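Local atomic coordinates of transcriptional regulator, ROK family (Vibrio cholerae O1 biovar eltor, PDB entry 1Z05), a protein that probably binds DNA as a transcriptional regulator of carbohydrate metabolism, is a homologue of the E. coli repressor Mlc, and carries a bound zinc ion. Residues 113-117 and 174-178; 178-182 and 213-217; 218-222 and 247-251. All blocks are in the same frame, centred on the assembly; numbering follows the deposited sequence.

Interaction 1. Residues 113-117 and 174-178; sequences MRLGR and ITLPG. With SO4 (sulfate ion), chain C; SO4 (sulfate ion), chain D.
Arg114 and Thr175 sit side by side on one face of a parallel strand pair, and Met113 and Ile174 share the other. A backbone hydrogen bond joins Thr175 N to Met113 O at 3.0 Å. A second runs from Leu115 N to Thr175 O at 3.1 Å. On the apolar face CB of Met113 lies against CD1 of Ile174 at 3.9 Å. The thioether of Met113 then leads away, and helix 144-161 packs over this face. Farther along, Leu115 and Leu176 meet through their CB atoms.

On the polar face Arg114 runs extended, with CG anti to the backbone N (chi1 174°). This carries its guanidinium beyond Thr175. One water joins Arg114 NH1 to Thr175 OG1, and another joins Thr175 OG1 to Met113 O. Arg114 NH1 also forms a salt bridge with Asp217, and NE bonds to Tyr119. At the edge of its guanidinium, Arg114 NH2 gives a nearly straight hydrogen bond to O4 of a sulfate at 2.8 Å. Arg117 N grips the same O4 at 2.9 Å. These bonds fix the rotation of the Arg114 guanidinium.

Pro177 points toward residues 113-117. Its CD rests 3.4 Å from Leu115 O, and its CG lies 3.8 Å from Arg117 NH1. Leu115 O is buried here by Leu176 and Pro177 carbons and has no hydrogen-bond partner in the model. NH2 of Arg117 reaches O4 of a second sulfate.

The sulfates probably come from the crystallisation liquor. The parallel pair, ending in loops or turns beside bound anions, is consistent with the cleft edge of the N-terminal lobe in the ASKHA fold of ROK proteins.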
ATOM      1  N   MET A 113      11.848  20.455 -10.317  1.00 40.95           N
ATOM      2  CA  MET A 113      12.403  21.292  -9.272  1.00 41.10           C
ATOM      3  C   MET A 113      12.586  20.520  -7.973  1.00 39.66           C
ATOM      4  O   MET A 113      11.840  19.583  -7.676  1.00 38.76           O
ATOM      5  CB  MET A 113      11.478  22.487  -9.026  1.00 39.79           C
ATOM      6  CG  MET A 113      11.305  23.383 -10.242  1.00 42.05           C
ATOM      7  SD  MET A 113      10.015  24.624 -10.011  1.00 47.09           S
ATOM      8  CE  MET A 113      10.865  25.816  -8.996  1.00 50.37           C
ATOM      9  N   ARG A 114      13.589  20.911  -7.204  1.00 40.19           N
ATOM     10  CA  ARG A 114      13.689  20.468  -5.821  1.00 39.90           C
ATOM     11  C   ARG A 114      13.736  21.678  -4.901  1.00 40.20           C
ATOM     12  O   ARG A 114      14.565  22.579  -5.091  1.00 40.14           O
ATOM     13  CB  ARG A 114      14.923  19.590  -5.589  1.00 39.32           C
ATOM     14  CG  ARG A 114      15.119  19.246  -4.095  1.00 37.63           C
ATOM     15  CD  ARG A 114      16.361  18.392  -3.823  1.00 41.16           C
ATOM     16  NE  ARG A 114      16.614  18.329  -2.384  1.00 42.30           N
ATOM     17  CZ  ARG A 114      16.000  17.490  -1.553  1.00 43.05           C
ATOM     18  NH1 ARG A 114      15.106  16.615  -2.022  1.00 41.35           N
ATOM     19  NH2 ARG A 114      16.267  17.537  -0.252  1.00 39.26           N
ATOM     20  N   LEU A 115      12.842  21.696  -3.915  1.00 39.90           N
ATOM     21  CA  LEU A 115      12.949  22.628  -2.804  1.00 39.93           C
ATOM     22  C   LEU A 115      13.709  21.923  -1.690  1.00 39.76           C
ATOM     23  O   LEU A 115      13.148  21.090  -0.974  1.00 38.72           O
ATOM     24  CB  LEU A 115      11.563  23.099  -2.325  1.00 40.20           C
ATOM     25  CG  LEU A 115      11.534  24.205  -1.253  1.00 41.64           C
ATOM     26  CD1 LEU A 115      12.319  25.443  -1.697  1.00 40.92           C
ATOM     27  CD2 LEU A 115      10.104  24.594  -0.884  1.00 40.54           C
ATOM     28  N   GLY A 116      14.998  22.239  -1.574  1.00 38.82           N
ATOM     29  CA  GLY A 116      15.854  21.640  -0.559  1.00 37.68           C
ATOM     30  C   GLY A 116      16.041  22.582   0.612  1.00 37.83           C
ATOM     31  O   GLY A 116      15.440  23.657   0.648  1.00 36.96           O
ATOM     32  N   ARG A 117      16.882  22.184   1.567  1.00 36.50           N
ATOM     33  CA  ARG A 117      17.118  22.984   2.769  1.00 36.60           C
ATOM     34  C   ARG A 117      18.001  24.188   2.468  1.00 36.77           C
ATOM     35  O   ARG A 117      19.227  24.078   2.403  1.00 36.39           O
ATOM     36  CB  ARG A 117      17.720  22.126   3.887  1.00 36.21           C
ATOM     37  CG  ARG A 117      16.788  21.016   4.369  1.00 38.45           C
ATOM     38  CD  ARG A 117      17.551  19.934   5.115  1.00 38.86           C
ATOM     39  NE  ARG A 117      16.664  19.021   5.843  1.00 42.63           N
ATOM     40  CZ  ARG A 117      16.060  17.962   5.311  1.00 45.36           C
ATOM     41  NH1 ARG A 117      16.229  17.656   4.025  1.00 46.65           N
ATOM     42  NH2 ARG A 117      15.285  17.198   6.073  1.00 46.07           N
ATOM     43  N   ILE A 174       7.807  19.092  -8.807  1.00 40.23           N
ATOM     44  CA  ILE A 174       8.563  19.608  -7.669  1.00 39.15           C
ATOM     45  C   ILE A 174       8.547  18.594  -6.527  1.00 38.95           C
ATOM     46  O   ILE A 174       7.490  18.074  -6.159  1.00 39.37           O
ATOM     47  CB  ILE A 174       8.107  21.052  -7.237  1.00 39.16           C
ATOM     48  CG1 ILE A 174       8.942  21.582  -6.057  1.00 38.82           C
ATOM     49  CG2 ILE A 174       6.595  21.140  -6.961  1.00 39.36           C
ATOM     50  CD1 ILE A 174       9.048  23.124  -6.027  1.00 40.86           C
ATOM     51  N   THR A 175       9.737  18.288  -6.012  1.00 37.70           N
ATOM     52  CA  THR A 175       9.885  17.332  -4.920  1.00 38.63           C
ATOM     53  C   THR A 175      10.570  18.038  -3.765  1.00 38.16           C
ATOM     54  O   THR A 175      11.295  19.017  -3.967  1.00 39.23           O
ATOM     55  CB  THR A 175      10.682  16.071  -5.352  1.00 38.90           C
ATOM     56  OG1 THR A 175      11.951  16.472  -5.895  1.00 42.93           O
ATOM     57  CG2 THR A 175       9.907  15.295  -6.421  1.00 39.07           C
ATOM     58  N   LEU A 176      10.300  17.566  -2.552  1.00 37.97           N
ATOM     59  CA  LEU A 176      10.769  18.229  -1.347  1.00 38.02           C
ATOM     60  C   LEU A 176      10.586  17.295  -0.157  1.00 37.65           C
ATOM     61  O   LEU A 176       9.718  16.425  -0.184  1.00 37.95           O
ATOM     62  CB  LEU A 176       9.979  19.534  -1.100  1.00 38.24           C
ATOM     63  CG  LEU A 176       8.453  19.447  -0.928  1.00 42.41           C
ATOM     64  CD1 LEU A 176       7.968  20.569  -0.056  1.00 48.80           C
ATOM     65  CD2 LEU A 176       7.739  19.495  -2.269  1.00 47.35           C
ATOM     66  N   PRO A 177      11.401  17.472   0.892  1.00 37.81           N
ATOM     67  CA  PRO A 177      11.160  16.714   2.135  1.00 39.21           C
ATOM     68  C   PRO A 177       9.881  17.218   2.823  1.00 39.61           C
ATOM     69  O   PRO A 177       9.423  18.321   2.524  1.00 39.61           O
ATOM     70  CB  PRO A 177      12.387  17.042   2.988  1.00 39.36           C
ATOM     71  CG  PRO A 177      12.848  18.399   2.479  1.00 38.57           C
ATOM     72  CD  PRO A 177      12.570  18.367   0.996  1.00 36.91           C
ATOM     73  N   GLY A 178       9.311  16.424   3.724  1.00 39.04           N
ATOM     74  CA  GLY A 178       8.157  16.873   4.503  1.00 39.56           C
ATOM     75  C   GLY A 178       6.848  16.169   4.200  1.00 38.94           C
ATOM     76  O   GLY A 178       6.820  15.193   3.458  1.00 38.82           O
TER
HETATM   77  S   SO4 C 407      19.151  18.910   1.482  1.00 38.82           S
HETATM   78  O1  SO4 C 407      19.851  18.480   0.278  1.00 37.36           O
HETATM   79  O2  SO4 C 407      18.954  17.793   2.392  1.00 37.79           O
HETATM   80  O3  SO4 C 407      19.986  19.933   2.112  1.00 42.30           O
HETATM   81  O4  SO4 C 407      17.844  19.455   1.130  1.00 39.54           O
HETATM   82  S   SO4 D 408      15.887  13.726   4.621  1.00 63.40           S
HETATM   83  O1  SO4 D 408      15.705  13.193   3.274  1.00 64.30           O
HETATM   84  O2  SO4 D 408      16.284  12.651   5.520  1.00 60.92           O
HETATM   85  O3  SO4 D 408      16.936  14.740   4.593  1.00 66.95           O
HETATM   86  O4  SO4 D 408      14.650  14.343   5.091  1.00 62.70           O
HETATM   87  O   HOH W   1      12.582  16.703  -8.516  1.00 29.09           O
HETATM   88  O   HOH W   2      14.422  15.748  -4.892  1.00 28.40           O

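Interaction 2. Residues 178-182 and 213-217; sequences GLVNS and FVAND
Val180 packs across Val214 where the short strand 179-181 passes over the edge strand 212-216 of the ASKHA-type sheet. The two segments run roughly antiparallel, at 146°, but are not paired as sheet neighbours. Strand 179-181 forms a small hairpin with strand 186-189.

In the apolar part, Val180 CG1 meets Val214 CG1 at 3.8 Å, and the two side chains cross at about a right angle. The same Val180 methyl lies over Ala215 CA, and CG2 sits near Asn216 N.

Two direct hydrogen bonds flank this patch. Ser182 OG donates to Val214 O at 2.8 Å, in the carbonyl plane and on a lone pair. Asn216 ND2 donates to Gly178 O at 2.9 Å, likewise in plane and on a lone pair, though the oxygen lies somewhat out of the Asn216 amide plane. Asn216 CG lies anti to the backbone N (chi1 169°), which swings the amide to Gly178. Asn216 is the N-cap of helix 217-228, and its OD1 accepts from Arg219 N. Both ends of its amide are thus held.

Three waters add bridges. One links Ser182 O to Val214 N, and one links Gly178 N to Asn216 ND2. The third donates to Ser182 OG and accepts from Asn216 N, the latter at 2.9 Å.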
ATOM      1  N   GLY A 178       9.311  16.424   3.724  1.00 39.04           N
ATOM      2  CA  GLY A 178       8.157  16.873   4.503  1.00 39.56           C
ATOM      3  C   GLY A 178       6.848  16.169   4.200  1.00 38.94           C
ATOM      4  O   GLY A 178       6.820  15.193   3.458  1.00 38.82           O
ATOM      5  N   LEU A 179       5.760  16.665   4.787  1.00 38.82           N
ATOM      6  CA  LEU A 179       4.437  16.076   4.566  1.00 38.94           C
ATOM      7  C   LEU A 179       3.771  16.706   3.350  1.00 39.02           C
ATOM      8  O   LEU A 179       3.550  17.919   3.305  1.00 40.39           O
ATOM      9  CB  LEU A 179       3.544  16.216   5.811  1.00 38.67           C
ATOM     10  CG  LEU A 179       4.031  15.654   7.151  1.00 40.48           C
ATOM     11  CD1 LEU A 179       2.976  15.859   8.244  1.00 41.92           C
ATOM     12  CD2 LEU A 179       4.426  14.178   7.062  1.00 44.84           C
ATOM     13  N   VAL A 180       3.460  15.876   2.363  1.00 38.65           N
ATOM     14  CA  VAL A 180       2.967  16.360   1.079  1.00 37.90           C
ATOM     15  C   VAL A 180       1.723  15.574   0.669  1.00 38.59           C
ATOM     16  O   VAL A 180       1.732  14.335   0.639  1.00 38.07           O
ATOM     17  CB  VAL A 180       4.069  16.282  -0.023  1.00 36.74           C
ATOM     18  CG1 VAL A 180       3.544  16.725  -1.386  1.00 35.66           C
ATOM     19  CG2 VAL A 180       5.326  17.078   0.380  1.00 36.27           C
ATOM     20  N   ASN A 181       0.647  16.303   0.387  1.00 38.39           N
ATOM     21  CA  ASN A 181      -0.523  15.726  -0.259  1.00 39.10           C
ATOM     22  C   ASN A 181      -0.382  15.913  -1.770  1.00 39.92           C
ATOM     23  O   ASN A 181      -0.568  17.020  -2.294  1.00 40.21           O
ATOM     24  CB  ASN A 181      -1.809  16.369   0.267  1.00 38.96           C
ATOM     25  CG  ASN A 181      -3.074  15.693  -0.267  1.00 41.38           C
ATOM     26  OD1 ASN A 181      -3.144  15.284  -1.430  1.00 44.44           O
ATOM     27  ND2 ASN A 181      -4.080  15.578   0.585  1.00 40.89           N
ATOM     28  N   SER A 182      -0.035  14.827  -2.456  1.00 41.18           N
ATOM     29  CA  SER A 182       0.215  14.828  -3.898  1.00 44.47           C
ATOM     30  C   SER A 182      -1.033  15.078  -4.740  1.00 45.40           C
ATOM     31  O   SER A 182      -0.981  15.808  -5.740  1.00 45.79           O
ATOM     32  CB  SER A 182       0.850  13.502  -4.326  1.00 44.62           C
ATOM     33  OG  SER A 182       2.237  13.536  -4.087  1.00 49.37           O
ATOM     34  N   PHE A 213       3.004  18.711 -10.570  1.00 38.48           N
ATOM     35  CA  PHE A 213       3.087  17.460  -9.828  1.00 39.05           C
ATOM     36  C   PHE A 213       4.024  17.674  -8.650  1.00 39.23           C
ATOM     37  O   PHE A 213       5.220  17.928  -8.832  1.00 39.70           O
ATOM     38  CB  PHE A 213       3.603  16.342 -10.753  1.00 38.39           C
ATOM     39  CG  PHE A 213       2.714  16.116 -11.941  1.00 39.00           C
ATOM     40  CD1 PHE A 213       1.657  15.218 -11.867  1.00 41.63           C
ATOM     41  CD2 PHE A 213       2.878  16.862 -13.104  1.00 40.06           C
ATOM     42  CE1 PHE A 213       0.801  15.041 -12.945  1.00 40.84           C
ATOM     43  CE2 PHE A 213       2.024  16.691 -14.182  1.00 39.19           C
ATOM     44  CZ  PHE A 213       0.990  15.777 -14.104  1.00 39.08           C
ATOM     45  N   VAL A 214       3.469  17.568  -7.444  1.00 37.95           N
ATOM     46  CA  VAL A 214       4.190  17.829  -6.205  1.00 36.22           C
ATOM     47  C   VAL A 214       4.275  16.520  -5.440  1.00 37.29           C
ATOM     48  O   VAL A 214       3.276  15.803  -5.337  1.00 37.96           O
ATOM     49  CB  VAL A 214       3.434  18.866  -5.327  1.00 37.60           C
ATOM     50  CG1 VAL A 214       4.289  19.294  -4.138  1.00 34.95           C
ATOM     51  CG2 VAL A 214       3.031  20.099  -6.158  1.00 35.69           C
ATOM     52  N   ALA A 215       5.456  16.186  -4.919  1.00 35.89           N
ATOM     53  CA  ALA A 215       5.587  14.959  -4.125  1.00 36.35           C
ATOM     54  C   ALA A 215       6.678  15.045  -3.066  1.00 35.23           C
ATOM     55  O   ALA A 215       7.613  15.846  -3.171  1.00 35.34           O
ATOM     56  CB  ALA A 215       5.809  13.727  -5.045  1.00 35.97           C
ATOM     57  N   ASN A 216       6.544  14.216  -2.036  1.00 35.68           N
ATOM     58  CA  ASN A 216       7.618  14.009  -1.086  1.00 35.53           C
ATOM     59  C   ASN A 216       8.819  13.396  -1.816  1.00 34.89           C
ATOM     60  O   ASN A 216       8.656  12.492  -2.639  1.00 33.57           O
ATOM     61  CB  ASN A 216       7.149  13.109   0.059  1.00 33.56           C
ATOM     62  CG  ASN A 216       8.286  12.648   0.944  1.00 35.73           C
ATOM     63  OD1 ASN A 216       8.900  11.618   0.685  1.00 37.00           O
ATOM     64  ND2 ASN A 216       8.555  13.395   2.011  1.00 36.65           N
ATOM     65  N   ASP A 217      10.014  13.891  -1.504  1.00 34.15           N
ATOM     66  CA  ASP A 217      11.216  13.514  -2.238  1.00 34.38           C
ATOM     67  C   ASP A 217      11.605  12.047  -2.135  1.00 35.47           C
ATOM     68  O   ASP A 217      12.056  11.472  -3.124  1.00 35.34           O
ATOM     69  CB  ASP A 217      12.407  14.442  -1.926  1.00 34.65           C
ATOM     70  CG  ASP A 217      12.778  14.484  -0.434  1.00 39.05           C
ATOM     71  OD1 ASP A 217      12.093  13.857   0.411  1.00 40.43           O
ATOM     72  OD2 ASP A 217      13.780  15.165  -0.113  1.00 41.61           O
TER
HETATM   73  O   HOH W   3      10.358  14.020   4.578  1.00 43.48           O
HETATM   74  O   HOH W   4       4.114  12.701  -1.823  1.00 31.52           O
HETATM   75  O   HOH W   5       0.659  17.169  -7.206  1.00 33.71           O

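Interaction 3. Residues 218-222 and 247-251; sequences TRAWA and GAGIV
Thr218, in the first turn of its helix, points toward the strand, and its CG2 lies 4.1 Å from Gly249 N. The methyl lies anti to the backbone N (chi1 -63° for OG1, which sits beside that N). The CB of Thr218 also lies 4.0 Å above the guanidinium plane of Arg219, over its centre.

Arg219 comes next. Its chain bends at chi2 and chi3, and this brings the guanidinium back to the strand. Arg219 NH2 donates to Ala248 O at 2.8 Å, and the bond is nearly straight. The oxygen lies in the guanidinium plane, but the donor stands 58° out of the carbonyl plane. Arg219 NH1 is held by a salt bridge to Glu266, a second anchor for this buried group.

The helix here follows the edge strand of one sheet and packs on strand 246-252 of another, so the contact probably links the two lobes of the ASKHA-type fold. The axes of helix segment 218-222 and strand segment 247-251 come within 7.2 Å, at 42°.

One turn later Ala222 points toward the strand. Ala222 CB lies 3.8 Å from Gly249 CA, so methyl and backbone are in direct contact. The Ala222 CB also touches Val251 CG2 at 4.2 Å.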
ATOM      1  N   THR A 218      11.434  11.446  -0.956  1.00 34.60           N
ATOM      2  CA  THR A 218      11.806  10.040  -0.757  1.00 36.78           C
ATOM      3  C   THR A 218      10.908   9.105  -1.577  1.00 35.92           C
ATOM      4  O   THR A 218      11.377   8.133  -2.180  1.00 35.34           O
ATOM      5  CB  THR A 218      11.783   9.652   0.744  1.00 37.62           C
ATOM      6  OG1 THR A 218      12.765  10.434   1.440  1.00 40.68           O
ATOM      7  CG2 THR A 218      12.105   8.159   0.943  1.00 40.97           C
ATOM      8  N   ARG A 219       9.619   9.420  -1.591  1.00 36.17           N
ATOM      9  CA  ARG A 219       8.645   8.641  -2.321  1.00 37.80           C
ATOM     10  C   ARG A 219       8.846   8.768  -3.818  1.00 37.19           C
ATOM     11  O   ARG A 219       8.770   7.773  -4.533  1.00 37.11           O
ATOM     12  CB  ARG A 219       7.220   9.030  -1.915  1.00 36.91           C
ATOM     13  CG  ARG A 219       6.695   8.182  -0.760  1.00 46.13           C
ATOM     14  CD  ARG A 219       6.948   8.831   0.583  1.00 49.38           C
ATOM     15  NE  ARG A 219       7.733   7.971   1.462  1.00 47.24           N
ATOM     16  CZ  ARG A 219       8.380   8.396   2.547  1.00 46.36           C
ATOM     17  NH1 ARG A 219       8.351   9.669   2.892  1.00 43.84           N
ATOM     18  NH2 ARG A 219       9.077   7.546   3.287  1.00 50.55           N
ATOM     19  N   ALA A 220       9.111   9.986  -4.286  1.00 36.12           N
ATOM     20  CA  ALA A 220       9.367  10.227  -5.707  1.00 34.75           C
ATOM     21  C   ALA A 220      10.701   9.618  -6.154  1.00 34.27           C
ATOM     22  O   ALA A 220      10.843   9.180  -7.298  1.00 33.25           O
ATOM     23  CB  ALA A 220       9.326  11.722  -6.016  1.00 33.33           C
ATOM     24  N   TRP A 221      11.676   9.598  -5.249  1.00 32.52           N
ATOM     25  CA  TRP A 221      12.943   8.946  -5.513  1.00 33.55           C
ATOM     26  C   TRP A 221      12.764   7.423  -5.679  1.00 33.31           C
ATOM     27  O   TRP A 221      13.340   6.825  -6.583  1.00 32.91           O
ATOM     28  CB  TRP A 221      13.932   9.307  -4.399  1.00 34.17           C
ATOM     29  CG  TRP A 221      15.306   8.743  -4.487  1.00 34.71           C
ATOM     30  CD1 TRP A 221      15.909   8.140  -5.566  1.00 35.88           C
ATOM     31  CD2 TRP A 221      16.281   8.764  -3.443  1.00 36.80           C
ATOM     32  NE1 TRP A 221      17.186   7.752  -5.235  1.00 34.79           N
ATOM     33  CE2 TRP A 221      17.444   8.128  -3.941  1.00 36.19           C
ATOM     34  CE3 TRP A 221      16.281   9.243  -2.124  1.00 37.42           C
ATOM     35  CZ2 TRP A 221      18.603   7.966  -3.163  1.00 34.76           C
ATOM     36  CZ3 TRP A 221      17.437   9.081  -1.351  1.00 37.56           C
ATOM     37  CH2 TRP A 221      18.579   8.452  -1.877  1.00 36.67           C
ATOM     38  N   ALA A 222      11.953   6.798  -4.831  1.00 34.03           N
ATOM     39  CA  ALA A 222      11.669   5.364  -4.999  1.00 34.51           C
ATOM     40  C   ALA A 222      11.063   5.084  -6.383  1.00 35.20           C
ATOM     41  O   ALA A 222      11.403   4.091  -7.018  1.00 34.02           O
ATOM     42  CB  ALA A 222      10.756   4.857  -3.898  1.00 34.27           C
ATOM     43  N   GLY A 247      13.853   7.029   6.024  1.00 42.16           N
ATOM     44  CA  GLY A 247      12.579   6.817   5.365  1.00 42.25           C
ATOM     45  C   GLY A 247      12.673   5.682   4.381  1.00 43.37           C
ATOM     46  O   GLY A 247      13.726   5.453   3.776  1.00 44.48           O
ATOM     47  N   ALA A 248      11.575   4.953   4.246  1.00 42.16           N
ATOM     48  CA  ALA A 248      11.476   3.922   3.243  1.00 42.45           C
ATOM     49  C   ALA A 248      10.470   4.388   2.194  1.00 42.18           C
ATOM     50  O   ALA A 248       9.373   4.837   2.531  1.00 41.25           O
ATOM     51  CB  ALA A 248      11.028   2.621   3.862  1.00 41.05           C
ATOM     52  N   GLY A 249      10.868   4.291   0.931  1.00 40.04           N
ATOM     53  CA  GLY A 249       9.968   4.508  -0.186  1.00 39.45           C
ATOM     54  C   GLY A 249       9.593   3.124  -0.665  1.00 38.98           C
ATOM     55  O   GLY A 249      10.435   2.384  -1.168  1.00 39.07           O
ATOM     56  N   ILE A 250       8.325   2.773  -0.492  1.00 38.00           N
ATOM     57  CA  ILE A 250       7.865   1.405  -0.719  1.00 38.52           C
ATOM     58  C   ILE A 250       7.124   1.326  -2.049  1.00 38.67           C
ATOM     59  O   ILE A 250       6.131   2.036  -2.267  1.00 37.13           O
ATOM     60  CB  ILE A 250       6.964   0.933   0.451  1.00 39.00           C
ATOM     61  CG1 ILE A 250       7.771   0.940   1.763  1.00 38.35           C
ATOM     62  CG2 ILE A 250       6.387  -0.463   0.179  1.00 38.56           C
ATOM     63  CD1 ILE A 250       6.945   1.252   2.994  1.00 41.31           C
ATOM     64  N   VAL A 251       7.625   0.467  -2.930  1.00 38.15           N
ATOM     65  CA  VAL A 251       6.958   0.190  -4.193  1.00 39.43           C
ATOM     66  C   VAL A 251       6.237  -1.154  -4.072  1.00 40.55           C
ATOM     67  O   VAL A 251       6.853  -2.190  -3.784  1.00 39.37           O
ATOM     68  CB  VAL A 251       7.939   0.236  -5.412  1.00 39.82           C
ATOM     69  CG1 VAL A 251       7.221  -0.080  -6.731  1.00 39.06           C
ATOM     70  CG2 VAL A 251       8.611   1.594  -5.503  1.00 38.89           C
TER

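All three contacts are largely buried. Interactions 1 and 2 both reach the same sheet. Interaction 1 lies within it, where strand 168-176 pairs with 108-116, while interaction 2 sets a separate hairpin strand against its edge strand 212-216. Gly178 lies in a segment of both, though it makes contact only in interaction 2. Interaction 3 reaches the second sheet through helix 217-228, which directly follows strand 212-216. Their chemistry differs. Interaction 1 is chiefly backbone pairing, with arginines at its end holding sulfates. Interaction 2 uses side-chain amide and hydroxyl bonds with bridging waters. Interaction 3 combines close alanine-glycine packing with a single arginine bond. Ala220 touches Thr175 and Ala215.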